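Local coordinates for iron-regulated outer membrane protein (PDB 4B7O) that probably carries iron across the meningococcal outer membrane as a TonB-dependent transporter, and may, like others of its family, take up siderophores, at residues Ile138-Leu143 against Lys248-Ala253; Val199-Ser204 against Phe216-Asn221; Leu320-Lys325 against Phe368-Ala373; Leu377-Ile382 against Glu450-Leu455. All coordinates share one frame; numbering follows the deposited sequence.

Contact 1. Residues Ile138-Leu143 against Lys248-Ala253; sequences IVDPAL and KRSYLA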
loop_
_atom_site.group_PDB
_atom_site.type_symbol
_atom_site.label_atom_id
_atom_site.label_comp_id
_atom_site.label_asym_id
_atom_site.label_seq_id
_atom_site.Cartn_x
_atom_site.Cartn_y
_atom_site.Cartn_z
ATOM N N ILE A 138 1.196 -2.836 5.845
ATOM C CA ILE A 138 0.204 -1.827 5.577
ATOM C C ILE A 138 -0.100 -0.989 6.804
ATOM O O ILE A 138 -0.475 -1.521 7.834
ATOM C CB ILE A 138 -1.126 -2.429 5.106
ATOM C CG1 ILE A 138 -0.920 -3.233 3.824
ATOM C CG2 ILE A 138 -2.068 -1.276 4.840
ATOM C CD1 ILE A 138 -2.088 -4.111 3.383
ATOM N N VAL A 139 -0.005 0.330 6.679
ATOM C CA VAL A 139 -0.086 1.256 7.843
ATOM C C VAL A 139 -1.442 1.243 8.577
ATOM O O VAL A 139 -2.469 0.875 8.023
ATOM C CB VAL A 139 0.209 2.706 7.411
ATOM C CG1 VAL A 139 -0.979 3.250 6.625
ATOM C CG2 VAL A 139 0.509 3.583 8.614
ATOM N N ASP A 140 -1.434 1.655 9.828
ATOM C CA ASP A 140 -2.605 1.513 10.642
ATOM C C ASP A 140 -3.348 2.856 10.578
ATOM O O ASP A 140 -2.798 3.892 10.896
ATOM C CB ASP A 140 -2.144 1.138 12.048
ATOM C CG ASP A 140 -3.212 1.360 13.096
ATOM O OD1 ASP A 140 -4.407 1.216 12.767
ATOM O OD2 ASP A 140 -2.858 1.728 14.252
ATOM N N PRO A 141 -4.600 2.840 10.157
ATOM C CA PRO A 141 -5.423 4.046 9.986
ATOM C C PRO A 141 -5.547 4.907 11.197
ATOM O O PRO A 141 -5.873 6.092 11.095
ATOM C CB PRO A 141 -6.817 3.489 9.633
ATOM C CG PRO A 141 -6.772 2.025 10.002
ATOM C CD PRO A 141 -5.326 1.620 9.759
ATOM N N ALA A 142 -5.348 4.334 12.367
ATOM C CA ALA A 142 -5.355 5.164 13.558
ATOM C C ALA A 142 -4.387 6.367 13.455
ATOM O O ALA A 142 -4.633 7.426 13.970
ATOM C CB ALA A 142 -5.012 4.304 14.778
ATOM N N LEU A 143 -3.278 6.181 12.773
ATOM C CA LEU A 143 -2.287 7.195 12.671
ATOM C C LEU A 143 -2.566 8.266 11.591
ATOM O O LEU A 143 -2.010 9.370 11.631
ATOM C CB LEU A 143 -0.971 6.490 12.353
ATOM C CG LEU A 143 -0.375 5.572 13.442
ATOM C CD1 LEU A 143 0.808 4.851 12.829
ATOM C CD2 LEU A 143 0.055 6.335 14.684
ATOM N N LYS A 248 -1.530 -5.246 17.873
ATOM C CA LYS A 248 -1.003 -4.109 17.091
ATOM C C LYS A 248 -0.862 -2.881 17.949
ATOM O O LYS A 248 -1.800 -2.467 18.629
ATOM C CB LYS A 248 -1.981 -3.784 15.983
ATOM C CG LYS A 248 -2.144 -4.947 15.011
ATOM C CD LYS A 248 -3.383 -4.703 14.182
ATOM C CE LYS A 248 -3.495 -5.697 13.069
ATOM N NZ LYS A 248 -4.907 -5.760 12.616
ATOM N N ARG A 249 0.310 -2.292 17.940
ATOM C CA ARG A 249 0.513 -1.040 18.643
ATOM C C ARG A 249 1.085 0.010 17.722
ATOM O O ARG A 249 1.978 -0.269 16.924
ATOM C CB ARG A 249 1.458 -1.249 19.797
ATOM C CG ARG A 249 0.758 -2.066 20.845
ATOM C CD ARG A 249 1.712 -2.640 21.849
ATOM N NE ARG A 249 1.073 -3.767 22.511
ATOM C CZ ARG A 249 1.665 -4.405 23.501
ATOM N NH1 ARG A 249 2.862 -3.985 23.914
ATOM N NH2 ARG A 249 1.079 -5.434 24.071
ATOM N N SER A 250 0.574 1.214 17.820
ATOM C CA SER A 250 1.161 2.277 17.075
ATOM C C SER A 250 1.205 3.504 17.928
ATOM O O SER A 250 0.331 3.700 18.768
ATOM C CB SER A 250 0.381 2.518 15.793
ATOM O OG SER A 250 -0.957 2.860 16.077
ATOM N N TYR A 251 2.250 4.301 17.759
ATOM C CA TYR A 251 2.235 5.633 18.306
ATOM C C TYR A 251 2.843 6.636 17.330
ATOM O O TYR A 251 3.535 6.272 16.386
ATOM C CB TYR A 251 2.856 5.647 19.693
ATOM C CG TYR A 251 4.326 5.609 19.690
ATOM C CD1 TYR A 251 5.058 6.794 19.572
ATOM C CD2 TYR A 251 5.003 4.422 19.859
ATOM C CE1 TYR A 251 6.425 6.781 19.560
ATOM C CE2 TYR A 251 6.368 4.400 19.877
ATOM C CZ TYR A 251 7.074 5.586 19.719
ATOM O OH TYR A 251 8.453 5.586 19.690
ATOM N N LEU A 252 2.524 7.899 17.527
ATOM C CA LEU A 252 3.017 8.945 16.658
ATOM C C LEU A 252 3.387 10.117 17.528
ATOM O O LEU A 252 2.559 10.568 18.343
ATOM C CB LEU A 252 1.929 9.353 15.674
ATOM C CG LEU A 252 2.181 10.549 14.761
ATOM C CD1 LEU A 252 3.405 10.417 13.852
ATOM C CD2 LEU A 252 0.924 10.772 13.931
ATOM N N ALA A 253 4.619 10.591 17.389
ATOM C CA ALA A 253 4.968 11.871 18.019
ATOM C C ALA A 253 5.354 12.889 16.934
ATOM O O ALA A 253 6.140 12.587 15.989
ATOM C CB ALA A 253 6.084 11.711 19.024
#
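L143 lies over the strand through S250 and L252, and its two methyls divide the work: CD1 rests 3.8 Å from CB of S250, while CD2 reaches past the backbone carbonyl carbon of Y251 to within 3.7 Å of CB of L252. L143, S250 and L252 are all buried, and M271 of the next strand also packs on L143, so this is the close-fitting half of the contact. The 138-143 segment is a loop of the plug and 248-253 is part of a barrel strand, which makes this an interface between plug and barrel wall, the two-part construction of TonB-dependent transporters. Beside the leucine, the hydroxyl OG of S250 gives its proton to OD2 of D140 at 2.9 Å, meeting that oxygen nearly along its C-O axis. D140 turns its carboxylate to the serine with CG opposite the backbone N (chi1 163°); its other oxygen, OD1, takes a weak bond from the backbone N of A142, at 3.3 Å. Toward K248 the contact becomes looser and partly exposed. NZ of K248 stays 7.0 Å from OD1 of D140, too far to pair, and is held instead by E223 and N101.

Contact 2. Residues Val199-Ser204 against Phe216-Asn221; sequences VSYGAS and FSYNRN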
loop_
_atom_site.group_PDB
_atom_site.type_symbol
_atom_site.label_atom_id
_atom_site.label_comp_id
_atom_site.label_asym_id
_atom_site.label_seq_id
_atom_site.Cartn_x
_atom_site.Cartn_y
_atom_site.Cartn_z
ATOM N N VAL A 199 -10.418 -6.040 20.999
ATOM C CA VAL A 199 -10.723 -4.817 21.695
ATOM C C VAL A 199 -9.635 -3.815 21.383
ATOM O O VAL A 199 -8.467 -4.165 21.298
ATOM C CB VAL A 199 -10.806 -5.023 23.225
ATOM C CG1 VAL A 199 -11.423 -6.388 23.562
ATOM C CG2 VAL A 199 -9.440 -4.903 23.851
ATOM N N SER A 200 -9.996 -2.555 21.206
ATOM C CA SER A 200 -8.947 -1.583 20.892
ATOM C C SER A 200 -9.144 -0.336 21.706
ATOM O O SER A 200 -10.223 -0.113 22.238
ATOM C CB SER A 200 -8.908 -1.267 19.396
ATOM O OG SER A 200 -10.118 -0.651 19.007
ATOM N N TYR A 201 -8.099 0.466 21.819
ATOM C CA TYR A 201 -8.203 1.713 22.558
ATOM C C TYR A 201 -7.050 2.559 22.190
ATOM O O TYR A 201 -6.059 2.051 21.660
ATOM C CB TYR A 201 -8.232 1.491 24.069
ATOM C CG TYR A 201 -7.052 0.754 24.621
ATOM C CD1 TYR A 201 -7.028 -0.642 24.596
ATOM C CD2 TYR A 201 -5.973 1.440 25.214
ATOM C CE1 TYR A 201 -5.941 -1.361 25.094
ATOM C CE2 TYR A 201 -4.877 0.734 25.738
ATOM C CZ TYR A 201 -4.875 -0.668 25.648
ATOM O OH TYR A 201 -3.856 -1.409 26.145
ATOM N N GLY A 202 -7.168 3.849 22.501
ATOM C CA GLY A 202 -6.145 4.770 22.135
ATOM C C GLY A 202 -6.327 6.079 22.828
ATOM O O GLY A 202 -7.391 6.383 23.308
ATOM N N ALA A 203 -5.255 6.850 22.885
ATOM C CA ALA A 203 -5.330 8.151 23.471
ATOM C C ALA A 203 -4.412 9.108 22.714
ATOM O O ALA A 203 -3.313 8.759 22.224
ATOM C CB ALA A 203 -4.919 8.084 24.912
ATOM N N SER A 204 -4.856 10.338 22.617
ATOM C CA SER A 204 -4.023 11.328 22.016
ATOM C C SER A 204 -4.014 12.631 22.821
ATOM O O SER A 204 -5.042 12.989 23.422
ATOM C CB SER A 204 -4.468 11.548 20.567
ATOM O OG SER A 204 -3.452 12.282 19.917
ATOM N N PHE A 216 1.010 14.021 20.519
ATOM C CA PHE A 216 1.443 12.654 20.785
ATOM C C PHE A 216 0.270 11.683 20.792
ATOM O O PHE A 216 -0.744 11.913 21.464
ATOM C CB PHE A 216 2.312 12.540 22.046
ATOM C CG PHE A 216 2.664 11.136 22.388
ATOM C CD1 PHE A 216 3.717 10.496 21.733
ATOM C CD2 PHE A 216 1.902 10.412 23.321
ATOM C CE1 PHE A 216 4.035 9.154 22.020
ATOM C CE2 PHE A 216 2.204 9.076 23.609
ATOM C CZ PHE A 216 3.274 8.445 22.966
ATOM N N SER A 217 0.415 10.591 20.063
ATOM C CA SER A 217 -0.680 9.642 19.939
ATOM C C SER A 217 -0.311 8.172 20.087
ATOM O O SER A 217 0.642 7.693 19.474
ATOM C CB SER A 217 -1.356 9.810 18.609
ATOM O OG SER A 217 -2.704 9.826 18.868
ATOM N N TYR A 218 -1.127 7.451 20.852
ATOM C CA TYR A 218 -0.910 6.063 21.120
ATOM C C TYR A 218 -2.172 5.259 20.773
ATOM O O TYR A 218 -3.283 5.680 21.104
ATOM C CB TYR A 218 -0.599 5.890 22.616
ATOM C CG TYR A 218 -0.459 4.435 22.975
ATOM C CD1 TYR A 218 0.673 3.696 22.564
ATOM C CD2 TYR A 218 -1.456 3.775 23.680
ATOM C CE1 TYR A 218 0.802 2.348 22.862
ATOM C CE2 TYR A 218 -1.324 2.421 23.997
ATOM C CZ TYR A 218 -0.190 1.719 23.582
ATOM O OH TYR A 218 -0.075 0.385 23.890
ATOM N N ASN A 219 -2.012 4.083 20.192
ATOM C CA ASN A 219 -3.170 3.271 19.854
ATOM C C ASN A 219 -2.864 1.792 19.951
ATOM O O ASN A 219 -1.825 1.305 19.482
ATOM C CB ASN A 219 -3.694 3.599 18.448
ATOM C CG ASN A 219 -5.207 3.435 18.342
ATOM O OD1 ASN A 219 -5.740 2.345 17.973
ATOM N ND2 ASN A 219 -5.928 4.516 18.694
ATOM N N ARG A 220 -3.764 1.044 20.549
ATOM C CA ARG A 220 -3.525 -0.357 20.560
ATOM C C ARG A 220 -4.738 -1.101 20.115
ATOM O O ARG A 220 -5.837 -0.705 20.384
ATOM C CB ARG A 220 -3.029 -0.821 21.904
ATOM C CG ARG A 220 -3.339 -2.275 22.174
ATOM C CD ARG A 220 -2.753 -2.684 23.499
ATOM N NE ARG A 220 -2.481 -4.118 23.605
ATOM C CZ ARG A 220 -2.916 -4.876 24.621
ATOM N NH1 ARG A 220 -3.663 -4.324 25.583
ATOM N NH2 ARG A 220 -2.620 -6.177 24.679
ATOM N N ASN A 221 -4.535 -2.162 19.357
ATOM C CA ASN A 221 -5.641 -2.966 18.938
ATOM C C ASN A 221 -5.306 -4.432 19.122
ATOM O O ASN A 221 -4.422 -4.974 18.447
ATOM C CB ASN A 221 -6.043 -2.670 17.499
ATOM C CG ASN A 221 -7.126 -3.622 16.990
ATOM O OD1 ASN A 221 -7.950 -4.178 17.756
ATOM N ND2 ASN A 221 -7.128 -3.831 15.686
HETATM O O HOH W 1 -0.758 -0.675 26.424
#
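Y201 takes chi1 of 58°, which sets its ring between its own backbone N and carbonyl carbon and leans it over the neighbouring strand, while R220 sends CG opposite its backbone N and runs extended from CG to NE. The two side chains cross obliquely, CD of R220 passing 3.6 Å from CZ of Y201. NH1 of R220 donates to OH of Y201 at 3.0 Å, with the hydroxyl close to the guanidinium plane and an N-H...O angle of 156°. Ring and guanidinium stand almost perpendicular, 85° apart, so this is an edge approach and not a stack; CB of R220 lies over one face of the ring, toward its rim. A water joins the same phenol to OH of Y218, 2.8 Å from the latter, and CE2 of Y201 comes 4.3 Å from CE2 of Y218, at the edge of that ring.

Beneath these side chains runs regular antiparallel pairing. Y201-R220 and A203-Y218 are hydrogen-bonded pairs, the shortest link being N of R220 to O of Y201 at 2.7 Å. On the face that carries S200, S204, S217, N219 and N221, OG of S204 has both OG of S217, at 2.8 Å, and the carbonyl O of F216 nearby, and G202 lets ND2 of N219 settle 3.5 Å from its CA.

The two strands form the 198-209/212-223 hairpin of the barrel wall. Strand 185-194 flanks it beyond 199-204, and strand 246-259 flanks it beyond 216-221, where D247 forms a salt bridge with NE of R220.

Contact 3. Residues Leu320-Lys325 against Phe368-Ala373; sequences LGFVEK and FDSRLA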
loop_
_atom_site.group_PDB
_atom_site.type_symbol
_atom_site.label_atom_id
_atom_site.label_comp_id
_atom_site.label_asym_id
_atom_site.label_seq_id
_atom_site.Cartn_x
_atom_site.Cartn_y
_atom_site.Cartn_z
ATOM N N LEU A 320 9.670 32.326 -2.179
ATOM C CA LEU A 320 11.083 32.335 -1.922
ATOM C C LEU A 320 11.817 32.948 -3.123
ATOM O O LEU A 320 12.759 32.345 -3.708
ATOM C CB LEU A 320 11.526 30.898 -1.688
ATOM C CG LEU A 320 12.840 30.685 -0.953
ATOM C CD1 LEU A 320 12.569 29.983 0.387
ATOM C CD2 LEU A 320 13.806 29.912 -1.862
ATOM N N GLY A 321 11.394 34.160 -3.485
ATOM C CA GLY A 321 11.951 34.801 -4.671
ATOM C C GLY A 321 11.463 34.078 -5.908
ATOM O O GLY A 321 10.257 33.959 -6.130
ATOM N N PHE A 322 12.385 33.538 -6.696
ATOM C CA PHE A 322 11.983 32.889 -7.960
ATOM C C PHE A 322 11.271 31.502 -7.808
ATOM O O PHE A 322 10.728 30.912 -8.782
ATOM C CB PHE A 322 13.158 32.890 -8.963
ATOM C CG PHE A 322 14.164 31.778 -8.764
ATOM C CD1 PHE A 322 13.877 30.463 -9.202
ATOM C CD2 PHE A 322 15.440 32.041 -8.203
ATOM C CE1 PHE A 322 14.816 29.438 -9.057
ATOM C CE2 PHE A 322 16.382 31.013 -8.047
ATOM C CZ PHE A 322 16.072 29.714 -8.481
ATOM N N VAL A 323 11.273 30.998 -6.574
ATOM C CA VAL A 323 10.601 29.769 -6.235
ATOM C C VAL A 323 9.294 30.122 -5.497
ATOM O O VAL A 323 9.308 30.753 -4.428
ATOM C CB VAL A 323 11.542 28.855 -5.436
ATOM C CG1 VAL A 323 10.774 27.766 -4.693
ATOM C CG2 VAL A 323 12.652 28.291 -6.348
ATOM N N GLU A 324 8.175 29.733 -6.114
ATOM C CA GLU A 324 6.843 30.004 -5.592
ATOM C C GLU A 324 6.538 29.071 -4.417
ATOM O O GLU A 324 5.957 29.484 -3.402
ATOM C CB GLU A 324 5.781 29.788 -6.697
ATOM C CG GLU A 324 4.342 30.002 -6.204
ATOM C CD GLU A 324 3.305 30.062 -7.323
ATOM O OE1 GLU A 324 3.698 30.023 -8.512
ATOM O OE2 GLU A 324 2.097 30.156 -6.995
ATOM N N LYS A 325 6.922 27.803 -4.575
ATOM C CA LYS A 325 6.691 26.783 -3.564
ATOM C C LYS A 325 7.731 25.665 -3.615
ATOM O O LYS A 325 8.061 25.126 -4.694
ATOM C CB LYS A 325 5.289 26.206 -3.693
ATOM C CG LYS A 325 5.005 25.146 -2.667
ATOM C CD LYS A 325 3.559 25.219 -2.226
ATOM C CE LYS A 325 3.153 23.889 -1.594
ATOM N NZ LYS A 325 1.992 24.109 -0.681
ATOM N N PHE A 368 10.455 21.724 -6.273
ATOM C CA PHE A 368 10.303 23.167 -6.550
ATOM C C PHE A 368 9.225 23.539 -7.582
ATOM O O PHE A 368 9.096 22.875 -8.633
ATOM C CB PHE A 368 11.597 23.716 -7.127
ATOM C CG PHE A 368 12.790 23.503 -6.272
ATOM C CD1 PHE A 368 13.145 24.455 -5.301
ATOM C CD2 PHE A 368 13.604 22.369 -6.455
ATOM C CE1 PHE A 368 14.292 24.277 -4.527
ATOM C CE2 PHE A 368 14.753 22.180 -5.675
ATOM C CZ PHE A 368 15.094 23.146 -4.717
ATOM N N ASP A 369 8.529 24.644 -7.288
ATOM C CA ASP A 369 7.625 25.354 -8.209
ATOM C C ASP A 369 8.007 26.813 -8.490
ATOM O O ASP A 369 7.972 27.664 -7.583
ATOM C CB ASP A 369 6.235 25.414 -7.618
ATOM C CG ASP A 369 5.639 24.057 -7.404
ATOM O OD1 ASP A 369 6.082 23.098 -8.069
ATOM O OD2 ASP A 369 4.703 23.957 -6.577
ATOM N N SER A 370 8.314 27.097 -9.753
ATOM C CA SER A 370 8.404 28.491 -10.249
ATOM C C SER A 370 7.330 28.807 -11.341
ATOM O O SER A 370 7.220 28.118 -12.388
ATOM C CB SER A 370 9.794 28.839 -10.791
ATOM O OG SER A 370 10.712 27.798 -10.594
ATOM N N ARG A 371 6.542 29.836 -11.036
ATOM C CA ARG A 371 5.607 30.480 -11.932
ATOM C C ARG A 371 6.324 31.127 -13.136
ATOM O O ARG A 371 7.273 31.886 -12.988
ATOM C CB ARG A 371 4.872 31.553 -11.128
ATOM C CG ARG A 371 3.856 32.313 -11.929
ATOM C CD ARG A 371 2.500 32.280 -11.252
ATOM N NE ARG A 371 1.984 30.915 -11.173
ATOM C CZ ARG A 371 0.999 30.519 -10.368
ATOM N NH1 ARG A 371 0.404 31.395 -9.555
ATOM N NH2 ARG A 371 0.625 29.237 -10.367
ATOM N N LEU A 372 5.873 30.808 -14.330
ATOM C CA LEU A 372 6.431 31.385 -15.520
ATOM C C LEU A 372 5.532 32.452 -16.101
ATOM O O LEU A 372 6.013 33.381 -16.729
ATOM C CB LEU A 372 6.675 30.305 -16.538
ATOM C CG LEU A 372 8.075 29.730 -16.388
ATOM C CD1 LEU A 372 8.624 29.806 -14.964
ATOM C CD2 LEU A 372 8.083 28.323 -16.949
ATOM N N ALA A 373 4.229 32.322 -15.914
ATOM C CA ALA A 373 3.285 33.320 -16.405
ATOM C C ALA A 373 2.089 33.117 -15.518
ATOM O O ALA A 373 2.098 32.200 -14.696
ATOM C CB ALA A 373 2.932 33.071 -17.871
#
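The guanidinium of R371 has the carboxylate of E324 over one face: OE1 sits 3.2 Å above the plane, over its centre, and the two flat groups stand 81° apart. The ring of F322 has OG of S370 at its edge, near the ring plane, and that hydroxyl is hydrogen-bonded to OH of Y380 on the next strand. CG2 of V323 approaches the ring of F368 obliquely, 4.0 Å from CD1; the F368 ring also meets the ring of Y380, the planes nearly parallel.

E324 reaches R371 as a straight arm, with CG opposite its backbone N (chi1 178°) and the chain extended beyond; R371 folds back to meet it through bends at chi2 and chi3. Alongside, the backbone makes a classic beta bulge, with E324 and K325 both facing D369. Carbonyl O of D369 accepts from N of E324 and from N of K325, the second at 3.2 Å and on a lone pair in the carbonyl plane. N of D369 returns a bond of 2.7 Å to O of K325. A type II' turn from L320 to V323 precedes the bulge, at the end of a barrel hairpin.

The side chains of K325 and D369 run side by side, yet NZ of K325 remains 6.5 Å from OD2 of D369, whose OD1 pairs with K379 instead. Between E324 and R371 no N-H points at OE1, although NE is only 3.3 Å away, so their attraction probably rests on charge without the directionality of a hydrogen-bonded bridge.

Contact 4. Residues Leu377-Ile382 against Glu450-Leu455; sequences LLKYGI and EAIHEL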
loop_
_atom_site.group_PDB
_atom_site.type_symbol
_atom_site.label_atom_id
_atom_site.label_comp_id
_atom_site.label_asym_id
_atom_site.label_seq_id
_atom_site.Cartn_x
_atom_site.Cartn_y
_atom_site.Cartn_z
ATOM N N LEU A 377 2.838 26.982 -14.564
ATOM C CA LEU A 377 3.698 26.650 -13.430
ATOM C C LEU A 377 4.726 25.690 -13.965
ATOM O O LEU A 377 4.418 24.881 -14.850
ATOM C CB LEU A 377 2.870 25.999 -12.312
ATOM C CG LEU A 377 3.531 25.731 -10.947
ATOM C CD1 LEU A 377 3.875 27.036 -10.202
ATOM C CD2 LEU A 377 2.653 24.850 -10.062
ATOM N N LEU A 378 5.954 25.811 -13.479
ATOM C CA LEU A 378 7.022 24.899 -13.847
ATOM C C LEU A 378 7.401 24.144 -12.567
ATOM O O LEU A 378 7.559 24.767 -11.496
ATOM C CB LEU A 378 8.229 25.708 -14.315
ATOM C CG LEU A 378 9.393 24.942 -14.967
ATOM C CD1 LEU A 378 8.955 23.868 -15.962
ATOM C CD2 LEU A 378 10.344 25.902 -15.678
ATOM N N LYS A 379 7.505 22.823 -12.638
ATOM C CA LYS A 379 7.903 22.055 -11.435
ATOM C C LYS A 379 9.164 21.320 -11.736
ATOM O O LYS A 379 9.322 20.778 -12.844
ATOM C CB LYS A 379 6.867 21.003 -11.038
ATOM C CG LYS A 379 5.555 21.507 -10.460
ATOM C CD LYS A 379 4.527 20.388 -10.550
ATOM C CE LYS A 379 4.126 19.795 -9.211
ATOM N NZ LYS A 379 3.701 20.903 -8.310
ATOM N N TYR A 380 10.074 21.278 -10.754
ATOM C CA TYR A 380 11.286 20.486 -10.917
ATOM C C TYR A 380 11.715 20.078 -9.513
ATOM O O TYR A 380 11.408 20.757 -8.511
ATOM C CB TYR A 380 12.376 21.305 -11.661
ATOM C CG TYR A 380 12.507 22.692 -11.046
ATOM C CD1 TYR A 380 11.537 23.636 -11.269
ATOM C CD2 TYR A 380 13.576 23.032 -10.171
ATOM C CE1 TYR A 380 11.601 24.903 -10.712
ATOM C CE2 TYR A 380 13.643 24.306 -9.579
ATOM C CZ TYR A 380 12.652 25.240 -9.869
ATOM O OH TYR A 380 12.625 26.494 -9.300
ATOM N N GLY A 381 12.410 18.961 -9.441
ATOM C CA GLY A 381 12.935 18.525 -8.199
ATOM C C GLY A 381 13.770 17.301 -8.314
ATOM O O GLY A 381 14.099 16.845 -9.426
ATOM N N ILE A 382 14.061 16.744 -7.153
ATOM C CA ILE A 382 15.095 15.689 -6.984
ATOM C C ILE A 382 14.596 14.634 -6.012
ATOM O O ILE A 382 14.022 14.968 -4.993
ATOM C CB ILE A 382 16.355 16.317 -6.328
ATOM C CG1 ILE A 382 16.973 17.341 -7.260
ATOM C CG2 ILE A 382 17.424 15.270 -6.063
ATOM C CD1 ILE A 382 17.624 16.641 -8.445
ATOM N N GLU A 450 8.572 19.480 -14.952
ATOM C CA GLU A 450 7.209 19.316 -15.399
ATOM C C GLU A 450 6.591 20.670 -15.588
ATOM O O GLU A 450 6.717 21.550 -14.721
ATOM C CB GLU A 450 6.400 18.555 -14.353
ATOM C CG GLU A 450 5.040 18.081 -14.827
ATOM C CD GLU A 450 4.317 17.231 -13.776
ATOM O OE1 GLU A 450 3.890 17.822 -12.745
ATOM O OE2 GLU A 450 4.176 15.983 -13.985
ATOM N N ALA A 451 5.885 20.832 -16.706
ATOM C CA ALA A 451 5.272 22.122 -17.025
ATOM C C ALA A 451 3.746 22.050 -16.963
ATOM O O ALA A 451 3.153 21.109 -17.468
ATOM C CB ALA A 451 5.741 22.598 -18.405
ATOM N N ILE A 452 3.113 23.042 -16.364
ATOM C CA ILE A 452 1.698 23.009 -16.313
ATOM C C ILE A 452 1.235 24.343 -16.805
ATOM O O ILE A 452 1.575 25.381 -16.205
ATOM C CB ILE A 452 1.195 22.733 -14.880
ATOM C CG1 ILE A 452 1.683 21.350 -14.440
ATOM C CG2 ILE A 452 -0.322 22.807 -14.756
ATOM C CD1 ILE A 452 1.817 21.270 -12.961
ATOM N N HIS A 453 0.451 24.289 -17.888
ATOM C CA HIS A 453 -0.094 25.472 -18.567
ATOM C C HIS A 453 -1.582 25.423 -18.681
ATOM O O HIS A 453 -2.147 24.501 -19.313
ATOM C CB HIS A 453 0.528 25.604 -19.963
ATOM C CG HIS A 453 0.131 26.883 -20.673
ATOM N ND1 HIS A 453 -0.081 28.051 -20.012
ATOM C CD2 HIS A 453 -0.121 27.143 -22.009
ATOM C CE1 HIS A 453 -0.429 28.999 -20.886
ATOM N NE2 HIS A 453 -0.453 28.439 -22.106
ATOM N N GLU A 454 -2.242 26.414 -18.110
ATOM C CA GLU A 454 -3.673 26.481 -18.155
ATOM C C GLU A 454 -4.214 27.723 -18.917
ATOM O O GLU A 454 -3.738 28.853 -18.681
ATOM C CB GLU A 454 -4.200 26.513 -16.720
ATOM C CG GLU A 454 -5.670 26.114 -16.540
ATOM C CD GLU A 454 -6.622 27.303 -16.584
ATOM O OE1 GLU A 454 -6.165 28.397 -16.146
ATOM O OE2 GLU A 454 -7.812 27.175 -17.056
ATOM N N LEU A 455 -5.245 27.523 -19.759
ATOM C CA LEU A 455 -5.989 28.643 -20.386
ATOM C C LEU A 455 -7.478 28.378 -20.572
ATOM O O LEU A 455 -7.839 27.504 -21.334
ATOM C CB LEU A 455 -5.355 29.016 -21.750
ATOM C CG LEU A 455 -5.892 30.299 -22.457
ATOM C CD1 LEU A 455 -5.859 31.547 -21.557
ATOM C CD2 LEU A 455 -5.138 30.523 -23.768
#
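N of K379 donates to the carbonyl O of E450 at 2.6 Å in a nearly straight bond (N-H...O 168°), and N of E450 answers to O of K379. The same reciprocal exchange joins L377 and I452, where N of I452 reaches O of L377 at 2.7 Å. Between these two hydrogen-bonded pairs lies the non-hydrogen-bonded pair L378-A451; CD1 of L378 leans across to 4.2 Å from CB of A451.

On the other face, K379 and E450 lie side by side and point the same way. The lysine touches with its aliphatic chain, CD lying 3.4 Å from OE1 of E450 and 3.7 Å from CD1 of I452. Its chain then bends at chi3 (111°) and chi4, carrying NZ to D369 of the preceding strand and leaving it 5.4 Å from OE1 of E450. The charges of this lysine and glutamate thus do not pair directly, though they may still favour each other at that range. Both carboxylate oxygens of E450 have weak bonds to serines, OE2 to S155 and OE1 to S157. Strands 376-391 and 441-455 are antiparallel neighbours in the barrel wall, their axes here 4.7 Å apart, as in the transmembrane beta barrel of TonB-dependent receptors.

Overall arrangement
The four contacts form two groups on the barrel. Contacts 1 and 2 have centres 8 Å apart and are joined where strands 212-223 and 246-259 lie side by side, through probable hydrogen bonds from N of L252 to O of S217 at 2.7 Å and from N of N219 to O of S250 at 2.8 Å. Contact 1 brings in the plug; both segments of contact 2 belong to the wall, although N219 also touches A142. Contacts 3 and 4, with centres 10 Å apart, are joined in the same way by strands 355-373 and 376-391, where N of F368 lies 2.6 Å from O of Y380. The groups come no nearer than about 20 Å between closest atoms, in contacts 1 and 3.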